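Local coordinates for protein nigritoxine (Vibrio nigripulchritudo, PDB 5M41) that acts as a bacterial toxin against crustaceans and insects and has a new fold, at residues Glu281-Trp286 with Pro437-Gln442; Lys350-Val355 with Pro426-His431; Val494-Ile499 with Leu554-Asp559; Glu548-Arg553 with Asn578-Val583; Ile671-Asn676 with Gln747-Gly752. All blocks are in the same frame, centred on the assembly; numbering follows the deposited sequence.

Contacts 1 and 2 adjoin, their centres 10 Å apart: Ile-438 N and Pro-426 O lie 2.9 Å from each other, a probable backbone hydrogen bond, and the methyls of Ile-283 and Leu-352 pack. Contact 1 is partly buried and turns on one indole bond, whereas contact 2 is an antiparallel strand pair at the surface. Contacts 3 and 4 share helix 546-555 and touch through Tyr-498 OH and Asp-551 OD2; contact 3 binds the helix end to a strand by amide and imidazole, contact 4 packs it in the buried interior through apolar groups. Contact 5, whose centre lies about 32 Å from the centre of the chain, joins two helices at the surface by leucine packing.

Contact 1 of 5, residues Glu281-Trp286 with Pro437-Gln442; sequences ENIGAW and PIPTAQ
The chain leaves helix 277-283 at Gly-284 (positive phi, 53°) and runs past the irregular segment 437-442 with the two directions 57° apart, bringing the CA atoms of Trp-286 and Ala-441 to 5.9 Å. This ties the link between that helix and strand 286-288, of a six-stranded antiparallel sheet, to the loop between strand 435-437 and helix 444-457. Trp-286 carries the contact. Its CG is anti to the carbonyl carbon (chi1 -60°), and NE1 donates to Pro-439 O at 3.0 Å, the acceptor lying at the ring edge, in plane. Ala-441 CB is 3.5 Å from Trp-286 CD1, while Ile-438 CG2 touches both NE1 and CZ2 and meets Ala-285 CB at 3.7 Å. Ile-283 meets Pro-439 at about a right angle, CG2 to CG 4.1 Å. Thr-440 OG1 accepts from Gln-442 N in an ST turn and bonds Asp-368. With Ala-441 and Ile-438 methyls flanking it and the donor nearly along the C=O axis, the indole bond satisfies a proline carbonyl and probably helps fix the ring's rotation.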
# COMPACT_ATOMS: atom_id res chain seq x y z
N GLU A 281 12.34 -0.34 7.62
CA GLU A 281 12.27 -0.68 9.04
C GLU A 281 13.36 0.07 9.84
O GLU A 281 13.19 0.32 11.03
CB GLU A 281 12.28 -2.21 9.27
CG GLU A 281 11.19 -3.00 8.53
CD GLU A 281 10.16 -3.71 9.43
OE1 GLU A 281 9.81 -3.16 10.51
OE2 GLU A 281 9.67 -4.82 9.06
N ASN A 282 14.44 0.47 9.17
CA ASN A 282 15.41 1.41 9.76
C ASN A 282 14.89 2.84 9.87
O ASN A 282 15.19 3.55 10.85
CB ASN A 282 16.74 1.43 8.99
CG ASN A 282 17.84 0.65 9.69
OD1 ASN A 282 17.58 -0.31 10.42
ND2 ASN A 282 19.08 1.06 9.46
N ILE A 283 14.13 3.28 8.86
CA ILE A 283 13.51 4.60 8.88
C ILE A 283 12.47 4.64 10.01
O ILE A 283 12.39 5.63 10.75
CB ILE A 283 12.88 4.99 7.51
CG1 ILE A 283 13.92 5.02 6.37
CG2 ILE A 283 12.16 6.33 7.60
CD1 ILE A 283 15.13 5.91 6.61
N GLY A 284 11.70 3.55 10.16
CA GLY A 284 10.66 3.46 11.19
C GLY A 284 9.70 4.64 11.13
O GLY A 284 9.51 5.39 12.11
N ALA A 285 9.08 4.82 9.97
CA ALA A 285 8.24 6.01 9.73
C ALA A 285 6.91 5.99 10.51
O ALA A 285 6.42 7.05 10.93
CB ALA A 285 8.01 6.21 8.23
N TRP A 286 6.37 4.78 10.72
CA TRP A 286 4.99 4.61 11.19
C TRP A 286 4.86 3.86 12.49
O TRP A 286 5.57 2.88 12.73
CB TRP A 286 4.18 3.93 10.10
CG TRP A 286 4.16 4.76 8.83
CD1 TRP A 286 4.80 4.50 7.62
CD2 TRP A 286 3.52 6.08 8.64
NE1 TRP A 286 4.56 5.49 6.71
CE2 TRP A 286 3.80 6.47 7.26
CE3 TRP A 286 2.72 6.90 9.43
CZ2 TRP A 286 3.32 7.67 6.73
CZ3 TRP A 286 2.24 8.10 8.89
CH2 TRP A 286 2.53 8.47 7.56
N PRO A 437 10.53 10.61 -0.23
CA PRO A 437 9.22 10.01 -0.01
C PRO A 437 9.14 9.19 1.30
O PRO A 437 10.12 8.56 1.70
CB PRO A 437 9.03 9.12 -1.24
CG PRO A 437 10.40 8.93 -1.80
CD PRO A 437 11.10 10.23 -1.54
N ILE A 438 8.00 9.22 1.95
CA ILE A 438 7.79 8.38 3.13
C ILE A 438 7.62 6.92 2.70
O ILE A 438 6.84 6.62 1.80
CB ILE A 438 6.60 8.83 4.02
CG1 ILE A 438 6.59 10.37 4.16
CG2 ILE A 438 6.72 8.15 5.40
CD1 ILE A 438 5.58 10.92 5.16
N PRO A 439 8.38 6.00 3.33
CA PRO A 439 8.20 4.57 3.06
C PRO A 439 6.79 4.10 3.41
O PRO A 439 6.10 4.72 4.23
CB PRO A 439 9.23 3.90 4.01
CG PRO A 439 10.24 4.95 4.29
CD PRO A 439 9.49 6.26 4.25
N THR A 440 6.37 3.01 2.79
CA THR A 440 5.09 2.42 3.11
C THR A 440 5.07 1.88 4.54
O THR A 440 6.10 1.49 5.09
CB THR A 440 4.70 1.31 2.12
OG1 THR A 440 3.39 0.82 2.47
CG2 THR A 440 5.73 0.16 2.13
N ALA A 441 3.91 1.92 5.16
CA ALA A 441 3.74 1.28 6.45
C ALA A 441 3.60 -0.23 6.29
O ALA A 441 3.77 -0.95 7.27
CB ALA A 441 2.52 1.84 7.15
N GLN A 442 3.30 -0.71 5.08
CA GLN A 442 3.04 -2.15 4.84
C GLN A 442 4.35 -2.96 4.78
O GLN A 442 4.76 -3.45 3.74
CB GLN A 442 2.19 -2.34 3.59
CG GLN A 442 0.85 -1.63 3.76
CD GLN A 442 -0.11 -1.76 2.59
OE1 GLN A 442 -0.11 -2.77 1.87
NE2 GLN A 442 -0.95 -0.76 2.42

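Contact 2 of 5, residues Lys350-Val355 with Pro426-His431; sequences KNLGQV and PTYRNH
Gln-354 O is the best-held polar atom here, gripped by one strong bond: Arg-429 N donates to it at 2.8 Å, in the carbonyl plane. The return bond, Gln-354 N to Arg-429 O, is weak at 3.3 Å, and Gly-353 CA adds a CA-H...O contact to the same oxygen. The two residues form an antiparallel hydrogen-bonded pair, with Val-355 and Tyr-428 the non-hydrogen-bonded pair beside it, joining strand 354-357 to the central strand of a three-stranded antiparallel sheet completed by 435-437. On the face of Val-355 and Tyr-428, Leu-352, its CG anti to the backbone N (chi1 -179°), lays CD1 over the phenol ring, 3.8 Å from the centroid, as a CH-pi contact. Tyr-428 CG sits in the crowded position between backbone N and carbonyl carbon (chi1 75°), and Ile-283 of helix 277-283 also touches this side chain. On the other face two polar side chains merely run side by side, Gln-354 NE2 3.5 Å from Arg-429 NE, and the amide bonds Asn-31 OD1 weakly.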
# COMPACT_ATOMS: atom_id res chain seq x y z
N LYS A 350 7.18 10.83 15.34
CA LYS A 350 7.80 12.14 15.56
C LYS A 350 9.33 12.11 15.40
O LYS A 350 9.94 13.12 15.06
CB LYS A 350 7.35 12.73 16.91
CG LYS A 350 6.04 13.52 16.79
CD LYS A 350 4.92 12.96 17.66
CE LYS A 350 3.56 13.38 17.11
NZ LYS A 350 2.41 12.67 17.75
N ASN A 351 9.92 10.94 15.62
CA ASN A 351 11.32 10.67 15.28
C ASN A 351 11.71 10.77 13.79
O ASN A 351 12.89 10.91 13.46
CB ASN A 351 11.68 9.28 15.79
CG ASN A 351 13.08 9.21 16.34
OD1 ASN A 351 13.55 10.16 16.98
ND2 ASN A 351 13.76 8.09 16.10
N LEU A 352 10.72 10.70 12.89
CA LEU A 352 10.98 10.67 11.45
C LEU A 352 11.61 11.96 10.90
O LEU A 352 12.49 11.91 10.06
CB LEU A 352 9.68 10.38 10.68
CG LEU A 352 9.73 10.30 9.16
CD1 LEU A 352 10.56 9.11 8.73
CD2 LEU A 352 8.33 10.20 8.55
N GLY A 353 11.13 13.11 11.38
CA GLY A 353 11.48 14.42 10.83
C GLY A 353 10.20 15.21 10.56
O GLY A 353 9.14 14.88 11.09
N GLN A 354 10.29 16.27 9.75
CA GLN A 354 9.11 17.00 9.32
C GLN A 354 8.37 16.26 8.22
O GLN A 354 8.99 15.85 7.23
CB GLN A 354 9.51 18.31 8.68
CG GLN A 354 9.48 19.53 9.55
CD GLN A 354 10.07 20.69 8.81
OE1 GLN A 354 10.88 21.43 9.36
NE2 GLN A 354 9.71 20.84 7.52
N VAL A 355 7.06 16.10 8.36
CA VAL A 355 6.25 15.68 7.23
C VAL A 355 6.09 16.90 6.32
O VAL A 355 5.63 17.97 6.78
CB VAL A 355 4.88 15.13 7.66
CG1 VAL A 355 3.99 14.87 6.43
CG2 VAL A 355 5.06 13.82 8.45
N PRO A 426 3.65 10.83 -0.42
CA PRO A 426 3.94 11.71 0.70
C PRO A 426 5.45 11.83 0.87
O PRO A 426 6.18 10.92 0.46
CB PRO A 426 3.34 10.96 1.90
CG PRO A 426 3.45 9.50 1.48
CD PRO A 426 3.03 9.57 0.03
N THR A 427 5.92 12.95 1.42
CA THR A 427 7.34 13.15 1.60
C THR A 427 7.65 13.66 3.01
O THR A 427 6.79 14.20 3.69
CB THR A 427 7.97 14.15 0.58
OG1 THR A 427 7.51 15.47 0.85
CG2 THR A 427 7.71 13.80 -0.90
N TYR A 428 8.89 13.50 3.44
CA TYR A 428 9.35 14.03 4.72
C TYR A 428 10.75 14.60 4.55
O TYR A 428 11.42 14.33 3.55
CB TYR A 428 9.36 12.96 5.81
CG TYR A 428 10.49 11.96 5.71
CD1 TYR A 428 11.60 12.04 6.57
CD2 TYR A 428 10.45 10.91 4.78
CE1 TYR A 428 12.63 11.10 6.50
CE2 TYR A 428 11.48 9.99 4.68
CZ TYR A 428 12.56 10.08 5.55
OH TYR A 428 13.57 9.15 5.45
N ARG A 429 11.15 15.42 5.50
CA ARG A 429 12.47 15.99 5.50
C ARG A 429 13.23 15.38 6.66
O ARG A 429 12.83 15.52 7.82
CB ARG A 429 12.38 17.52 5.63
CG ARG A 429 13.73 18.23 5.78
CD ARG A 429 13.55 19.72 6.05
NE ARG A 429 12.39 20.20 5.32
CZ ARG A 429 12.42 20.66 4.07
NH1 ARG A 429 13.56 20.76 3.39
NH2 ARG A 429 11.28 21.04 3.50
N ASN A 430 14.32 14.68 6.35
CA ASN A 430 15.14 14.07 7.38
C ASN A 430 15.97 15.10 8.15
O ASN A 430 15.87 16.32 7.91
CB ASN A 430 16.03 12.95 6.80
CG ASN A 430 17.06 13.47 5.81
OD1 ASN A 430 17.52 14.61 5.90
ND2 ASN A 430 17.44 12.62 4.86
N HIS A 431 16.79 14.62 9.07
CA HIS A 431 17.51 15.49 9.98
C HIS A 431 18.47 16.43 9.28
O HIS A 431 18.71 17.54 9.75
CB HIS A 431 18.19 14.66 11.07
CG HIS A 431 17.29 13.57 11.65
ND1 HIS A 431 16.14 13.85 12.31
CD2 HIS A 431 17.40 12.17 11.64
CE1 HIS A 431 15.56 12.69 12.70
NE2 HIS A 431 16.33 11.67 12.29

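Contact 3 of 5, residues Val494-Ile499 with Leu554-Asp559; sequences VSQVYI and LQHKDD
Gln-555 sets its CG anti to the backbone N (chi1 -163°) and runs on extended, while His-556 turns CG anti to the carbonyl carbon (chi1 -66°), so that amide and imidazole both face strand 496-500. The Gln-555 amide pairs with the backbone of one residue: Ile-499 N donates to OE1 at 3.0 Å and NE2 donates to Ile-499 O at 2.8 Å, each on a lone pair of its acceptor. This two-bond grip should fix the rotation of the amide against the strand edge. His-556 NE2 gives a more bent bond to Val-497 O, 2.9 Å long, from above the carbonyl plane. Gln-496 CG lies over one face of the imidazole, 3.4 Å from its centroid, and His-556 ND1 bonds Asp-559 OD2 weakly within the type I turn 556-559. With both ring nitrogens donating, the imidazole may be protonated, aided by Asp-559. Thus the end of helix 546-555 binds an outermost strand of a four-stranded antiparallel sheet, paired there with 505-515, and Phe-552 meets the His-556 ring.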
# COMPACT_ATOMS: atom_id res chain seq x y z
N VAL A 494 -11.17 -36.31 11.05
CA VAL A 494 -11.53 -35.50 12.22
C VAL A 494 -12.20 -34.21 11.79
O VAL A 494 -11.74 -33.52 10.85
CB VAL A 494 -10.29 -35.18 13.09
CG1 VAL A 494 -10.65 -34.30 14.27
CG2 VAL A 494 -9.63 -36.48 13.56
N SER A 495 -13.29 -33.87 12.47
CA SER A 495 -14.04 -32.66 12.19
C SER A 495 -13.30 -31.43 12.70
O SER A 495 -12.59 -31.49 13.70
CB SER A 495 -15.43 -32.72 12.80
OG SER A 495 -16.18 -31.58 12.41
N GLN A 496 -13.50 -30.31 12.00
CA GLN A 496 -12.79 -29.11 12.34
C GLN A 496 -13.67 -27.87 12.37
O GLN A 496 -14.53 -27.67 11.50
CB GLN A 496 -11.65 -28.94 11.33
CG GLN A 496 -10.40 -28.35 11.92
CD GLN A 496 -9.70 -29.26 12.90
OE1 GLN A 496 -9.56 -30.45 12.67
NE2 GLN A 496 -9.21 -28.69 13.98
N VAL A 497 -13.47 -27.03 13.38
CA VAL A 497 -14.29 -25.83 13.51
C VAL A 497 -13.70 -24.70 12.66
O VAL A 497 -12.67 -24.13 13.00
CB VAL A 497 -14.50 -25.36 14.97
CG1 VAL A 497 -15.27 -24.06 15.00
CG2 VAL A 497 -15.24 -26.41 15.79
N TYR A 498 -14.36 -24.41 11.55
CA TYR A 498 -13.97 -23.32 10.70
C TYR A 498 -14.62 -22.03 11.19
O TYR A 498 -15.86 -21.94 11.28
CB TYR A 498 -14.33 -23.62 9.24
CG TYR A 498 -14.14 -22.43 8.33
CD1 TYR A 498 -12.93 -21.74 8.30
CD2 TYR A 498 -15.16 -22.00 7.51
CE1 TYR A 498 -12.75 -20.64 7.47
CE2 TYR A 498 -15.00 -20.90 6.68
CZ TYR A 498 -13.80 -20.23 6.67
OH TYR A 498 -13.66 -19.14 5.85
N ILE A 499 -13.79 -21.04 11.51
CA ILE A 499 -14.29 -19.72 11.89
C ILE A 499 -14.26 -18.78 10.70
O ILE A 499 -13.19 -18.34 10.26
CB ILE A 499 -13.52 -19.11 13.08
CG1 ILE A 499 -13.52 -20.08 14.27
CG2 ILE A 499 -14.13 -17.77 13.48
CD1 ILE A 499 -12.39 -19.88 15.25
N LEU A 554 -6.10 -22.62 4.83
CA LEU A 554 -5.07 -21.82 5.49
C LEU A 554 -5.24 -21.84 7.02
O LEU A 554 -4.29 -22.05 7.75
CB LEU A 554 -5.09 -20.35 5.01
CG LEU A 554 -4.46 -19.96 3.65
CD1 LEU A 554 -4.62 -18.45 3.45
CD2 LEU A 554 -2.99 -20.35 3.57
N GLN A 555 -6.47 -21.59 7.48
CA GLN A 555 -6.77 -21.56 8.91
C GLN A 555 -6.43 -22.90 9.57
O GLN A 555 -5.91 -22.94 10.67
CB GLN A 555 -8.25 -21.22 9.10
CG GLN A 555 -8.65 -20.75 10.49
CD GLN A 555 -10.14 -20.50 10.59
OE1 GLN A 555 -10.88 -21.34 11.08
NE2 GLN A 555 -10.58 -19.36 10.08
N HIS A 556 -6.70 -24.00 8.87
CA HIS A 556 -6.36 -25.35 9.35
C HIS A 556 -5.26 -26.02 8.58
O HIS A 556 -5.28 -27.26 8.35
CB HIS A 556 -7.63 -26.18 9.43
CG HIS A 556 -8.59 -25.65 10.45
ND1 HIS A 556 -8.50 -26.00 11.74
CD2 HIS A 556 -9.60 -24.70 10.36
CE1 HIS A 556 -9.45 -25.33 12.45
NE2 HIS A 556 -10.12 -24.54 11.60
N LYS A 557 -4.26 -25.22 8.22
CA LYS A 557 -3.19 -25.66 7.30
C LYS A 557 -2.34 -26.82 7.81
O LYS A 557 -1.76 -27.54 7.01
CB LYS A 557 -2.27 -24.49 6.91
CG LYS A 557 -1.57 -23.82 8.08
CD LYS A 557 -0.51 -22.88 7.52
CE LYS A 557 0.37 -22.31 8.63
NZ LYS A 557 1.44 -21.46 8.02
N ASP A 558 -2.29 -27.00 9.13
CA ASP A 558 -1.47 -28.05 9.76
C ASP A 558 -2.12 -29.43 9.89
O ASP A 558 -1.44 -30.40 10.21
CB ASP A 558 -1.00 -27.59 11.15
CG ASP A 558 -0.25 -26.28 11.11
OD1 ASP A 558 0.69 -26.15 10.29
OD2 ASP A 558 -0.58 -25.36 11.90
N ASP A 559 -3.43 -29.53 9.68
CA ASP A 559 -4.14 -30.80 9.91
C ASP A 559 -4.11 -31.71 8.70
O ASP A 559 -4.19 -31.25 7.55
CB ASP A 559 -5.60 -30.58 10.32
CG ASP A 559 -5.76 -29.61 11.50
OD1 ASP A 559 -5.07 -29.76 12.53
OD2 ASP A 559 -6.60 -28.69 11.38

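Contact 4 of 5, residues Glu548-Arg553 with Asn578-Val583; sequences EEFDFR and NPYSFV
A type I turn, Asn-578 to Ser-581, links strands 571-576 and 583-589 of the six-stranded antiparallel sheet and presses its proline on helix 546-555. Pro-579 wedges between two side chains one helical turn apart. Its CG meets Phe-550 CE1 at 3.7 Å, the two groups crossing at about a right angle, and its CD lies 3.9 Å from Arg-553 CB. Phe-550 has CG anti to the backbone N (chi1 180°), which carries CZ on to Tyr-580 OH at 3.7 Å; the hydroxyl lies at the edge of the phenyl ring, in plane. An Asx turn sits inside the beta turn: Asn-578 OD1 accepts from Tyr-580 N at 2.9 Å, on a lone pair. Within the helix Arg-553 and Glu-549 form a salt bridge: NE meets the anti lone pair of OE2 at 2.9 Å, OE2 lying in the guanidinium plane, while NH2 comes at 3.3 Å from above the carboxylate plane. NH2 also bonds Tyr-511 OH and NH1 the Asn-577 carbonyl. Phe-633 adds a cation-pi contact.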
# COMPACT_ATOMS: atom_id res chain seq x y z
N GLU A 548 -13.72 -19.66 0.16
CA GLU A 548 -13.95 -20.11 1.53
C GLU A 548 -13.14 -21.38 1.87
O GLU A 548 -12.58 -21.47 2.98
CB GLU A 548 -15.45 -20.31 1.79
CG GLU A 548 -15.83 -20.21 3.25
CD GLU A 548 -17.29 -20.55 3.52
OE1 GLU A 548 -18.14 -20.41 2.61
OE2 GLU A 548 -17.60 -20.96 4.65
N GLU A 549 -13.09 -22.36 0.96
CA GLU A 549 -12.23 -23.56 1.16
C GLU A 549 -10.76 -23.16 1.31
O GLU A 549 -10.03 -23.71 2.13
CB GLU A 549 -12.34 -24.58 0.01
CG GLU A 549 -11.58 -25.87 0.33
CD GLU A 549 -11.82 -27.01 -0.67
OE1 GLU A 549 -12.99 -27.21 -1.07
OE2 GLU A 549 -10.83 -27.69 -1.05
N PHE A 550 -10.35 -22.19 0.49
CA PHE A 550 -8.96 -21.70 0.54
C PHE A 550 -8.67 -21.12 1.93
O PHE A 550 -7.66 -21.45 2.54
CB PHE A 550 -8.70 -20.66 -0.57
CG PHE A 550 -7.29 -20.10 -0.58
CD1 PHE A 550 -6.25 -20.80 -1.17
CD2 PHE A 550 -7.02 -18.86 0.01
CE1 PHE A 550 -4.97 -20.27 -1.20
CE2 PHE A 550 -5.74 -18.33 -0.02
CZ PHE A 550 -4.71 -19.05 -0.62
N ASP A 551 -9.57 -20.28 2.43
CA ASP A 551 -9.40 -19.69 3.76
C ASP A 551 -9.44 -20.80 4.84
O ASP A 551 -8.61 -20.81 5.77
CB ASP A 551 -10.47 -18.62 3.97
CG ASP A 551 -10.41 -17.98 5.35
OD1 ASP A 551 -9.38 -17.37 5.70
OD2 ASP A 551 -11.40 -18.08 6.09
N PHE A 552 -10.37 -21.74 4.72
CA PHE A 552 -10.39 -22.86 5.67
C PHE A 552 -9.07 -23.61 5.66
O PHE A 552 -8.52 -23.94 6.72
CB PHE A 552 -11.53 -23.83 5.39
CG PHE A 552 -11.40 -25.13 6.13
CD1 PHE A 552 -11.80 -25.23 7.45
CD2 PHE A 552 -10.88 -26.25 5.50
CE1 PHE A 552 -11.67 -26.42 8.14
CE2 PHE A 552 -10.74 -27.46 6.18
CZ PHE A 552 -11.14 -27.54 7.51
N ARG A 553 -8.56 -23.87 4.46
CA ARG A 553 -7.33 -24.65 4.32
C ARG A 553 -6.13 -23.95 4.91
O ARG A 553 -5.23 -24.61 5.41
CB ARG A 553 -7.09 -25.02 2.86
CG ARG A 553 -7.94 -26.19 2.37
CD ARG A 553 -7.61 -26.47 0.92
NE ARG A 553 -8.28 -27.64 0.37
CZ ARG A 553 -7.89 -28.90 0.54
NH1 ARG A 553 -6.82 -29.21 1.30
NH2 ARG A 553 -8.58 -29.88 -0.03
N ASN A 578 -2.97 -27.59 4.00
CA ASN A 578 -2.30 -26.40 3.39
C ASN A 578 -2.56 -26.30 1.90
O ASN A 578 -2.25 -27.24 1.16
CB ASN A 578 -0.79 -26.44 3.62
CG ASN A 578 -0.13 -25.09 3.36
OD1 ASN A 578 -0.32 -24.45 2.31
ND2 ASN A 578 0.65 -24.63 4.34
N PRO A 579 -3.13 -25.17 1.43
CA PRO A 579 -3.51 -25.16 0.02
C PRO A 579 -2.31 -25.10 -0.94
O PRO A 579 -2.49 -25.29 -2.12
CB PRO A 579 -4.39 -23.90 -0.10
CG PRO A 579 -3.95 -23.02 1.01
CD PRO A 579 -3.45 -23.90 2.11
N TYR A 580 -1.11 -24.88 -0.42
CA TYR A 580 0.12 -24.87 -1.23
C TYR A 580 0.89 -26.19 -1.15
O TYR A 580 2.07 -26.24 -1.49
CB TYR A 580 1.03 -23.72 -0.77
CG TYR A 580 0.45 -22.35 -1.03
CD1 TYR A 580 0.64 -21.69 -2.24
CD2 TYR A 580 -0.28 -21.70 -0.04
CE1 TYR A 580 0.10 -20.42 -2.47
CE2 TYR A 580 -0.81 -20.43 -0.25
CZ TYR A 580 -0.63 -19.81 -1.46
OH TYR A 580 -1.16 -18.56 -1.63
N SER A 581 0.24 -27.23 -0.63
CA SER A 581 0.87 -28.54 -0.51
C SER A 581 0.85 -29.30 -1.82
O SER A 581 -0.23 -29.45 -2.43
CB SER A 581 0.14 -29.38 0.53
OG SER A 581 0.65 -30.70 0.51
N PHE A 582 2.02 -29.80 -2.23
CA PHE A 582 2.17 -30.63 -3.44
C PHE A 582 2.74 -32.01 -3.10
O PHE A 582 3.27 -32.72 -3.98
CB PHE A 582 3.03 -29.92 -4.50
CG PHE A 582 2.40 -28.67 -5.02
CD1 PHE A 582 1.47 -28.72 -6.06
CD2 PHE A 582 2.68 -27.43 -4.43
CE1 PHE A 582 0.84 -27.57 -6.51
CE2 PHE A 582 2.05 -26.27 -4.87
CZ PHE A 582 1.13 -26.34 -5.91
N VAL A 583 2.59 -32.37 -1.82
CA VAL A 583 3.05 -33.66 -1.30
C VAL A 583 1.99 -34.31 -0.42
O VAL A 583 1.03 -33.66 0.01
CB VAL A 583 4.36 -33.53 -0.47
CG1 VAL A 583 5.52 -33.04 -1.34
CG2 VAL A 583 4.16 -32.61 0.74

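Contact 5 of 5, residues Ile671-Asn676 with Gln747-Gly752; sequences ITVVEN and QKLRNG
Leu-749, on the last helix of the chain, leads this helix-helix packing of 667-676 against 739-751, in which the axes of 671-676 and 747-751 pass 9.7 Å apart at 66°. Its CB starts against Thr-672 CG2 at 3.8 Å, the two side chains sliding past each other in opposite directions. CG, anti to the carbonyl carbon (chi1 -74°), then sends the branch out between Thr-672 and Asn-676, residues one turn apart on the facing helix. From there CD1 goes to Asn-676 CB at 3.6 Å, with Val-673 CG2 further off at 4.2 Å, and CD2 rests on the amide, 3.5 Å from Asn-676 CG and hardly further from OD1 and ND2. Asn-676 holds its CG anti to the backbone N (chi1 -177°), and the two side chains cross obliquely.

The contact lies at the surface. Thr-672 OG1 bonds Gln-668 O one turn back, and Arg-750 NH1 comes within 3.5 Å of this Thr-672 OG1, which lies at the guanidinium edge. Arg-750, bent at chi3, turns its guanidinium round to Gln-747, and its NH2 also makes a long, weak ion pair with Asp-669. Val-673 also touches Met-726 and Leu-730 of helix 719-731, while Ile-671 packs on helix 688-704. Arg-750 NH2 donates to Gln-747 OE1 at 3.0 Å; the oxygen lies in the guanidinium plane, but the donor stands above the plane of the Gln-747 carbonyl.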
# COMPACT_ATOMS: atom_id res chain seq x y z
N ILE A 671 14.22 -29.56 -1.15
CA ILE A 671 13.64 -28.40 -0.46
C ILE A 671 14.59 -27.21 -0.50
O ILE A 671 14.18 -26.08 -0.79
CB ILE A 671 13.22 -28.78 0.99
CG1 ILE A 671 11.96 -29.67 0.95
CG2 ILE A 671 13.00 -27.53 1.84
CD1 ILE A 671 11.48 -30.13 2.33
N THR A 672 15.88 -27.46 -0.24
CA THR A 672 16.88 -26.38 -0.26
C THR A 672 16.87 -25.65 -1.61
O THR A 672 16.84 -24.44 -1.66
CB THR A 672 18.29 -26.93 0.04
OG1 THR A 672 18.29 -27.54 1.33
CG2 THR A 672 19.35 -25.80 0.00
N VAL A 673 16.86 -26.39 -2.71
CA VAL A 673 16.85 -25.74 -4.02
C VAL A 673 15.51 -25.02 -4.26
O VAL A 673 15.48 -23.85 -4.66
CB VAL A 673 17.24 -26.73 -5.15
CG1 VAL A 673 16.98 -26.15 -6.53
CG2 VAL A 673 18.72 -27.07 -5.03
N VAL A 674 14.40 -25.68 -3.93
CA VAL A 674 13.08 -25.11 -4.18
C VAL A 674 12.92 -23.77 -3.46
O VAL A 674 12.44 -22.79 -4.03
CB VAL A 674 11.96 -26.10 -3.76
CG1 VAL A 674 10.63 -25.37 -3.61
CG2 VAL A 674 11.85 -27.21 -4.79
N GLU A 675 13.30 -23.77 -2.18
CA GLU A 675 13.27 -22.62 -1.31
C GLU A 675 14.10 -21.44 -1.85
O GLU A 675 13.67 -20.31 -1.81
CB GLU A 675 13.82 -23.03 0.05
CG GLU A 675 13.65 -22.01 1.16
CD GLU A 675 14.11 -22.55 2.51
OE1 GLU A 675 15.07 -23.35 2.53
OE2 GLU A 675 13.50 -22.17 3.55
N ASN A 676 15.28 -21.74 -2.38
CA ASN A 676 16.09 -20.71 -3.02
C ASN A 676 15.54 -20.20 -4.36
O ASN A 676 15.89 -19.10 -4.77
CB ASN A 676 17.52 -21.18 -3.23
CG ASN A 676 18.41 -20.10 -3.83
OD1 ASN A 676 18.71 -19.08 -3.19
ND2 ASN A 676 18.83 -20.30 -5.08
N GLN A 747 24.11 -28.27 -1.71
CA GLN A 747 25.34 -28.05 -0.94
C GLN A 747 25.90 -26.63 -1.08
O GLN A 747 26.21 -26.00 -0.07
CB GLN A 747 26.42 -29.09 -1.27
CG GLN A 747 27.53 -29.17 -0.22
CD GLN A 747 26.98 -29.41 1.19
OE1 GLN A 747 26.22 -30.36 1.42
NE2 GLN A 747 27.35 -28.54 2.13
N LYS A 748 26.02 -26.15 -2.31
CA LYS A 748 26.43 -24.77 -2.57
C LYS A 748 25.55 -23.75 -1.87
O LYS A 748 26.05 -22.72 -1.42
CB LYS A 748 26.42 -24.45 -4.07
CG LYS A 748 27.71 -24.81 -4.80
CD LYS A 748 27.52 -24.70 -6.30
CE LYS A 748 28.75 -25.23 -7.02
NZ LYS A 748 28.62 -25.09 -8.50
N LEU A 749 24.25 -24.03 -1.77
CA LEU A 749 23.35 -23.10 -1.11
C LEU A 749 23.53 -23.03 0.41
O LEU A 749 23.35 -21.97 0.98
CB LEU A 749 21.89 -23.39 -1.46
CG LEU A 749 21.55 -22.96 -2.88
CD1 LEU A 749 20.24 -23.60 -3.30
CD2 LEU A 749 21.52 -21.45 -2.99
N ARG A 750 23.86 -24.15 1.04
CA ARG A 750 24.13 -24.19 2.49
C ARG A 750 25.50 -23.56 2.84
O ARG A 750 25.65 -22.99 3.92
CB ARG A 750 24.04 -25.63 3.03
CG ARG A 750 22.63 -26.22 3.00
CD ARG A 750 22.55 -27.59 3.65
NE ARG A 750 23.18 -28.63 2.84
CZ ARG A 750 22.52 -29.47 2.03
NH1 ARG A 750 21.19 -29.42 1.92
NH2 ARG A 750 23.20 -30.38 1.33
N ASN A 751 26.47 -23.66 1.94
CA ASN A 751 27.80 -23.07 2.12
C ASN A 751 27.80 -21.54 2.24
O ASN A 751 28.55 -20.98 3.04
CB ASN A 751 28.76 -23.49 1.00
CG ASN A 751 29.17 -24.95 1.07
OD1 ASN A 751 28.88 -25.66 2.04
ND2 ASN A 751 29.88 -25.42 0.04
N GLY A 752 26.96 -20.89 1.43
CA GLY A 752 26.83 -19.43 1.42
C GLY A 752 26.19 -18.84 2.67
O GLY A 752 25.24 -19.40 3.22